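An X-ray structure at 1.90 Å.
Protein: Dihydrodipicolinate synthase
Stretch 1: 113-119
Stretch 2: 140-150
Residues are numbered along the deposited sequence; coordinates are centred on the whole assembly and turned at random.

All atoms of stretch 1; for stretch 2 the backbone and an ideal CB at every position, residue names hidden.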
ATOM      1  N   GLY A 113      10.194   9.923 -19.174  1.00 14.26           N
ATOM      2  CA  GLY A 113      10.334  11.268 -18.658  1.00 12.20           C
ATOM      3  C   GLY A 113      11.464  11.348 -17.651  1.00 13.88           C
ATOM      4  O   GLY A 113      12.223  12.314 -17.645  1.00 14.16           O
ATOM      5  N   LEU A 114      11.583  10.339 -16.792  1.00 12.90           N
ATOM      6  CA  LEU A 114      12.647  10.327 -15.796  1.00 12.02           C
ATOM      7  C   LEU A 114      13.998  10.203 -16.493  1.00 13.70           C
ATOM      8  O   LEU A 114      14.979  10.821 -16.080  1.00 13.34           O
ATOM      9  CB  LEU A 114      12.452   9.163 -14.819  1.00 13.18           C
ATOM     10  CG  LEU A 114      11.228   9.269 -13.901  1.00 11.28           C
ATOM     11  CD1 LEU A 114      11.155   8.067 -12.973  1.00 11.87           C
ATOM     12  CD2 LEU A 114      11.329  10.566 -13.087  1.00 12.93           C
ATOM     13  N   TYR A 115      14.044   9.395 -17.547  1.00 14.40           N
ATOM     14  CA  TYR A 115      15.276   9.212 -18.312  1.00 14.81           C
ATOM     15  C   TYR A 115      15.707  10.542 -18.929  1.00 14.85           C
ATOM     16  O   TYR A 115      16.842  10.990 -18.746  1.00 13.69           O
ATOM     17  CB  TYR A 115      15.058   8.181 -19.426  1.00 16.89           C
ATOM     18  CG  TYR A 115      16.172   8.129 -20.448  1.00 19.98           C
ATOM     19  CD1 TYR A 115      17.427   7.608 -20.125  1.00 21.28           C
ATOM     20  CD2 TYR A 115      15.973   8.607 -21.741  1.00 21.31           C
ATOM     21  CE1 TYR A 115      18.455   7.563 -21.073  1.00 24.03           C
ATOM     22  CE2 TYR A 115      16.991   8.568 -22.695  1.00 23.73           C
ATOM     23  CZ  TYR A 115      18.226   8.044 -22.356  1.00 24.58           C
ATOM     24  OH  TYR A 115      19.221   7.986 -23.308  1.00 27.37           O
ATOM     25  N   GLU A 116      14.796  11.183 -19.652  1.00 15.69           N
ATOM     26  CA  GLU A 116      15.130  12.457 -20.287  1.00 17.35           C
ATOM     27  C   GLU A 116      15.495  13.542 -19.279  1.00 16.29           C
ATOM     28  O   GLU A 116      16.330  14.400 -19.560  1.00 16.87           O
ATOM     29  CB  GLU A 116      13.980  12.920 -21.188  1.00 18.64           C
ATOM     30  CG  GLU A 116      13.739  11.974 -22.352  1.00 23.00           C
ATOM     31  CD  GLU A 116      12.812  12.544 -23.406  1.00 27.07           C
ATOM     32  OE1 GLU A 116      12.361  11.767 -24.275  1.00 28.02           O
ATOM     33  OE2 GLU A 116      12.542  13.765 -23.371  1.00 27.31           O
ATOM     34  N   HIS A 117      14.886  13.494 -18.097  1.00 16.45           N
ATOM     35  CA  HIS A 117      15.174  14.471 -17.050  1.00 15.65           C
ATOM     36  C   HIS A 117      16.642  14.387 -16.628  1.00 15.72           C
ATOM     37  O   HIS A 117      17.402  15.352 -16.749  1.00 16.04           O
ATOM     38  CB  HIS A 117      14.277  14.208 -15.833  1.00 15.39           C
ATOM     39  CG  HIS A 117      14.544  15.110 -14.667  1.00 16.86           C
ATOM     40  ND1 HIS A 117      14.163  16.437 -14.645  1.00 14.83           N
ATOM     41  CD2 HIS A 117      15.134  14.871 -13.472  1.00 15.99           C
ATOM     42  CE1 HIS A 117      14.502  16.971 -13.484  1.00 15.38           C
ATOM     43  NE2 HIS A 117      15.095  16.040 -12.754  1.00 15.25           N
ATOM     44  N   PHE A 118      17.036  13.220 -16.138  1.00 13.51           N
ATOM     45  CA  PHE A 118      18.398  13.010 -15.678  1.00 15.82           C
ATOM     46  C   PHE A 118      19.418  13.089 -16.803  1.00 16.54           C
ATOM     47  O   PHE A 118      20.527  13.586 -16.605  1.00 16.27           O
ATOM     48  CB  PHE A 118      18.499  11.668 -14.953  1.00 13.24           C
ATOM     49  CG  PHE A 118      17.868  11.678 -13.587  1.00 13.88           C
ATOM     50  CD1 PHE A 118      18.533  12.247 -12.504  1.00 13.84           C
ATOM     51  CD2 PHE A 118      16.595  11.153 -13.391  1.00 13.00           C
ATOM     52  CE1 PHE A 118      17.937  12.300 -11.240  1.00 14.24           C
ATOM     53  CE2 PHE A 118      15.989  11.198 -12.132  1.00 13.66           C
ATOM     54  CZ  PHE A 118      16.662  11.773 -11.055  1.00 14.05           C
ATOM     55  N   LYS A 119      19.043  12.606 -17.980  1.00 17.75           N
ATOM     56  CA  LYS A 119      19.941  12.641 -19.127  1.00 19.46           C
ATOM     57  C   LYS A 119      20.224  14.100 -19.489  1.00 19.70           C
ATOM     58  O   LYS A 119      21.375  14.494 -19.683  1.00 20.49           O
ATOM     59  CB  LYS A 119      19.302  11.924 -20.316  1.00 20.22           C
ATOM     60  CG  LYS A 119      20.223  11.732 -21.511  1.00 26.21           C
ATOM     61  CD  LYS A 119      19.452  11.168 -22.697  1.00 30.35           C
ATOM     62  CE  LYS A 119      20.382  10.635 -23.779  1.00 35.18           C
ATOM     63  NZ  LYS A 119      21.320  11.672 -24.293  1.00 37.40           N
ATOM     64  N   UNK A 140       6.634   8.522  -6.785  1.00 15.23           N
ATOM     65  CA  UNK A 140       7.002   7.852  -8.034  1.00 13.91           C
ATOM     66  C   UNK A 140       8.381   7.234  -7.801  1.00 13.15           C
ATOM     67  O   UNK A 140       9.110   7.668  -6.914  1.00 14.41           O
ATOM     68  CB  UNK A 140       7.006   8.816  -9.222  1.00 13.91           C
ATOM     69  N   UNK A 141       8.739   6.219  -8.577  1.00 13.52           N
ATOM     70  CA  UNK A 141      10.047   5.590  -8.410  1.00 13.25           C
ATOM     71  C   UNK A 141      10.747   5.375  -9.742  1.00 13.62           C
ATOM     72  O   UNK A 141      10.127   4.978 -10.730  1.00 14.15           O
ATOM     73  CB  UNK A 141       9.901   4.253  -7.681  1.00 13.25           C
ATOM     74  N   UNK A 142      12.044   5.661  -9.769  1.00 13.16           N
ATOM     75  CA  UNK A 142      12.822   5.467 -10.980  1.00 12.11           C
ATOM     76  C   UNK A 142      13.195   3.983 -10.997  1.00 11.91           C
ATOM     77  O   UNK A 142      13.803   3.473 -10.054  1.00 12.59           O
ATOM     78  CB  UNK A 142      14.053   6.374 -11.026  1.00 12.11           C
ATOM     79  N   UNK A 143      12.801   3.285 -12.056  1.00 12.49           N
ATOM     80  CA  UNK A 143      13.071   1.851 -12.161  1.00 14.36           C
ATOM     81  C   UNK A 143      14.553   1.559 -12.331  1.00 13.87           C
ATOM     82  O   UNK A 143      15.327   2.422 -12.748  1.00 14.03           O
ATOM     83  CB  UNK A 143      12.291   1.252 -13.333  1.00 14.36           C
ATOM     84  N   UNK A 144      14.950   0.335 -12.014  1.00 13.80           N
ATOM     85  CA  UNK A 144      16.347  -0.037 -12.165  1.00 14.48           C
ATOM     86  C   UNK A 144      16.685  -0.029 -13.660  1.00 14.78           C
ATOM     87  O   UNK A 144      17.803   0.311 -14.049  1.00 15.89           O
ATOM     88  CB  UNK A 144      16.626  -1.405 -11.538  1.00 14.48           C
ATOM     89  N   UNK A 145      15.714  -0.391 -14.495  1.00 15.52           N
ATOM     90  CA  UNK A 145      15.924  -0.369 -15.944  1.00 16.38           C
ATOM     91  C   UNK A 145      16.348   1.041 -16.355  1.00 15.98           C
ATOM     92  O   UNK A 145      17.314   1.221 -17.088  1.00 17.87           O
ATOM     93  CB  UNK A 145      14.661  -0.800 -16.693  1.00 16.38           C
ATOM     94  N   UNK A 146      15.615   2.042 -15.876  1.00 16.08           N
ATOM     95  CA  UNK A 146      15.913   3.430 -16.208  1.00 14.95           C
ATOM     96  C   UNK A 146      17.278   3.837 -15.656  1.00 14.83           C
ATOM     97  O   UNK A 146      18.066   4.472 -16.354  1.00 15.18           O
ATOM     98  CB  UNK A 146      14.823   4.355 -15.664  1.00 14.95           C
ATOM     99  N   UNK A 147      17.557   3.464 -14.409  1.00 15.20           N
ATOM    100  CA  UNK A 147      18.839   3.787 -13.794  1.00 15.06           C
ATOM    101  C   UNK A 147      19.971   3.163 -14.602  1.00 14.99           C
ATOM    102  O   UNK A 147      21.003   3.787 -14.827  1.00 15.10           O
ATOM    103  CB  UNK A 147      18.883   3.303 -12.343  1.00 15.06           C
ATOM    104  N   UNK A 148      19.768   1.922 -15.025  1.00 16.48           N
ATOM    105  CA  UNK A 148      20.766   1.207 -15.811  1.00 17.16           C
ATOM    106  C   UNK A 148      21.064   1.954 -17.112  1.00 18.45           C
ATOM    107  O   UNK A 148      22.225   2.161 -17.478  1.00 18.77           O
ATOM    108  CB  UNK A 148      20.290  -0.216 -16.111  1.00 17.16           C
ATOM    109  N   UNK A 149      20.003   2.347 -17.806  1.00 18.09           N
ATOM    110  CA  UNK A 149      20.126   3.070 -19.063  1.00 18.96           C
ATOM    111  C   UNK A 149      20.849   4.394 -18.835  1.00 17.97           C
ATOM    112  O   UNK A 149      21.690   4.799 -19.638  1.00 18.30           O
ATOM    113  CB  UNK A 149      18.749   3.309 -19.686  1.00 18.96           C
ATOM    114  N   UNK A 150      20.526   5.061 -17.733  1.00 17.09           N
ATOM    115  CA  UNK A 150      21.145   6.343 -17.403  1.00 16.17           C
ATOM    116  C   UNK A 150      22.625   6.240 -17.062  1.00 16.73           C
ATOM    117  O   UNK A 150      23.442   7.019 -17.561  1.00 16.54           O
ATOM    118  CB  UNK A 150      20.403   6.982 -16.227  1.00 16.17           C
TER

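Stretch 1 is helical throughout, and helix 144-150 runs beside it at 31° between N-to-C directions, the axes 9.8 Å apart at closest approach. The contact therefore repeats along one side of each helix, after an extended lead-in.

Position 140 (phi/psi -161/158) is extended. Its CB points toward stretch 1 but finds nothing within 5.5 Å, so beta-branched or other mid-sized residues would suit. It is Val140, which stays 4.8 Å or more from stretch 1. At 141, also extended, CB points away and a polar chain is as plausible as any; Glu141 takes it, and its carboxylate is hydrogen-bonded elsewhere in the structure. Its backbone does touch stretch 1, Glu141 O lying 4.0 Å from Leu114 CD1.

Position 142 is the first whose side chain comes within contact distance of stretch 1. Its CB points toward stretch 1, and the ideal CB lies 3.9 Å from Leu114 CD1 and 5.3 Å from Phe118 CE2. With only carbon nearby, Val, Ile, Leu or Met would fit. The residue is Ile142: its CB is 3.9 Å from Leu114 CD1, and its CD1 reaches to 3.9 Å from Phe118 CE2, so one side chain touches both residues.

Position 143 (phi/psi -68/159) directly precedes the helix, and its CB points sideways. Ser, Thr, Asp or Asn could cap here. Ser143 does so: the backbone N of 146 donates to Ser143 OG at 3.0 Å, with an N-H...acceptor angle of 162°.

The CB atoms at 144 and 145 are out of reach of stretch 1, which therefore sets no preference. They are Val144 and Asp145.

At 146, CB points toward stretch 1, with the CB atoms of Leu114 and Tyr115 both 5.4 Å from the ideal CB. The backbones come close here, CA of 146 lying 6.2 Å from Tyr115 CA, which favours a compact side chain such as Ala, Ser, Thr or Val. In Thr146 (chi1 m) the methyl faces the neighbouring helix, CG2 lying 4.0 Å from Tyr115 N and 4.2 Å from Tyr115 CB.

Positions 147 and 148 are again out of reach; they hold Met147 and Phe148.

At 149, CB points toward stretch 1, 4.5 Å from Tyr115 CE1. A long chain could cross the ring, so Lys, Arg, Met or Gln are candidates. Lys149 lays CE over one face, 3.3 Å from Tyr115 CZ, a CH-pi contact; its NZ makes an off-centre cation-pi interaction, 4.8 Å from the ring centroid.

At 150, CB is sideways, 4.9 Å from Tyr115 CD1 and 5.2 Å from Phe118 CB, calling for a branched or flexible apolar chain such as Leu, Ile or Met. Leu150 brings its end nearer: CD2 packs 3.7 Å from Tyr115 CD1, while CD1 lies 3.6 Å from Phe118 CB.

Stretch 2, residues 140-150: VEISVDTMFKL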
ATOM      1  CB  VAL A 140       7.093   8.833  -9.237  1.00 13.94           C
ATOM      2  CG1 VAL A 140       8.384   9.643  -9.171  1.00 13.05           C
ATOM      3  CG2 VAL A 140       7.017   8.051 -10.545  1.00 15.87           C
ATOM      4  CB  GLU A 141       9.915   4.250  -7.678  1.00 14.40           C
ATOM      5  CG  GLU A 141      11.206   3.427  -7.629  1.00 16.06           C
ATOM      6  CD  GLU A 141      11.169   2.333  -6.575  1.00 18.47           C
ATOM      7  OE1 GLU A 141      11.833   2.485  -5.525  1.00 18.27           O
ATOM      8  OE2 GLU A 141      10.464   1.325  -6.791  1.00 20.23           O
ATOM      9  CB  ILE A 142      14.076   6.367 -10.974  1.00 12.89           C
ATOM     10  CG1 ILE A 142      14.811   6.248 -12.312  1.00 13.18           C
ATOM     11  CG2 ILE A 142      14.969   6.019  -9.794  1.00 12.59           C
ATOM     12  CD1 ILE A 142      15.891   7.318 -12.515  1.00 12.74           C
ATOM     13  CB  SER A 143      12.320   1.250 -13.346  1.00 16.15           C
ATOM     14  OG  SER A 143      12.966   1.599 -14.558  1.00 17.19           O
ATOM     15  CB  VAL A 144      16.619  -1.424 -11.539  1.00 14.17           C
ATOM     16  CG1 VAL A 144      18.087  -1.803 -11.718  1.00 13.80           C
ATOM     17  CG2 VAL A 144      16.270  -1.384 -10.045  1.00 13.86           C
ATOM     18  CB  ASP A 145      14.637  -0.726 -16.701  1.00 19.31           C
ATOM     19  CG  ASP A 145      14.388  -2.224 -16.785  1.00 22.53           C
ATOM     20  OD1 ASP A 145      15.282  -3.008 -16.414  1.00 23.29           O
ATOM     21  OD2 ASP A 145      13.291  -2.616 -17.240  1.00 24.05           O
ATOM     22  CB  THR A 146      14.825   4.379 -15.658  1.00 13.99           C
ATOM     23  OG1 THR A 146      13.568   4.048 -16.255  1.00 14.28           O
ATOM     24  CG2 THR A 146      15.160   5.838 -15.975  1.00 15.67           C
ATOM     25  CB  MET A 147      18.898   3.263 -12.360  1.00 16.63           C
ATOM     26  CG  MET A 147      17.928   3.947 -11.406  1.00 17.74           C
ATOM     27  SD  MET A 147      17.944   3.208  -9.765  1.00 21.46           S
ATOM     28  CE  MET A 147      19.521   3.773  -9.160  1.00 17.00           C
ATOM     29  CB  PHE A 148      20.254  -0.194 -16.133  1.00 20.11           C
ATOM     30  CG  PHE A 148      21.171  -0.988 -17.011  1.00 21.56           C
ATOM     31  CD1 PHE A 148      22.369  -1.488 -16.516  1.00 22.43           C
ATOM     32  CD2 PHE A 148      20.836  -1.232 -18.339  1.00 24.16           C
ATOM     33  CE1 PHE A 148      23.225  -2.226 -17.334  1.00 24.39           C
ATOM     34  CE2 PHE A 148      21.681  -1.965 -19.165  1.00 25.38           C
ATOM     35  CZ  PHE A 148      22.880  -2.464 -18.660  1.00 25.01           C
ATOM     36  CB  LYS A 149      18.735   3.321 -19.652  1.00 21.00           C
ATOM     37  CG  LYS A 149      18.726   3.972 -21.032  1.00 24.27           C
ATOM     38  CD  LYS A 149      17.296   4.152 -21.532  1.00 27.86           C
ATOM     39  CE  LYS A 149      17.241   4.894 -22.861  1.00 30.09           C
ATOM     40  NZ  LYS A 149      17.829   4.120 -23.986  1.00 31.60           N
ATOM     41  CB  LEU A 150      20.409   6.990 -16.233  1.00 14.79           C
ATOM     42  CG  LEU A 150      19.111   7.717 -16.584  1.00 15.77           C
ATOM     43  CD1 LEU A 150      18.340   8.070 -15.312  1.00 14.10           C
ATOM     44  CD2 LEU A 150      19.457   8.980 -17.376  1.00 12.75           C
TER
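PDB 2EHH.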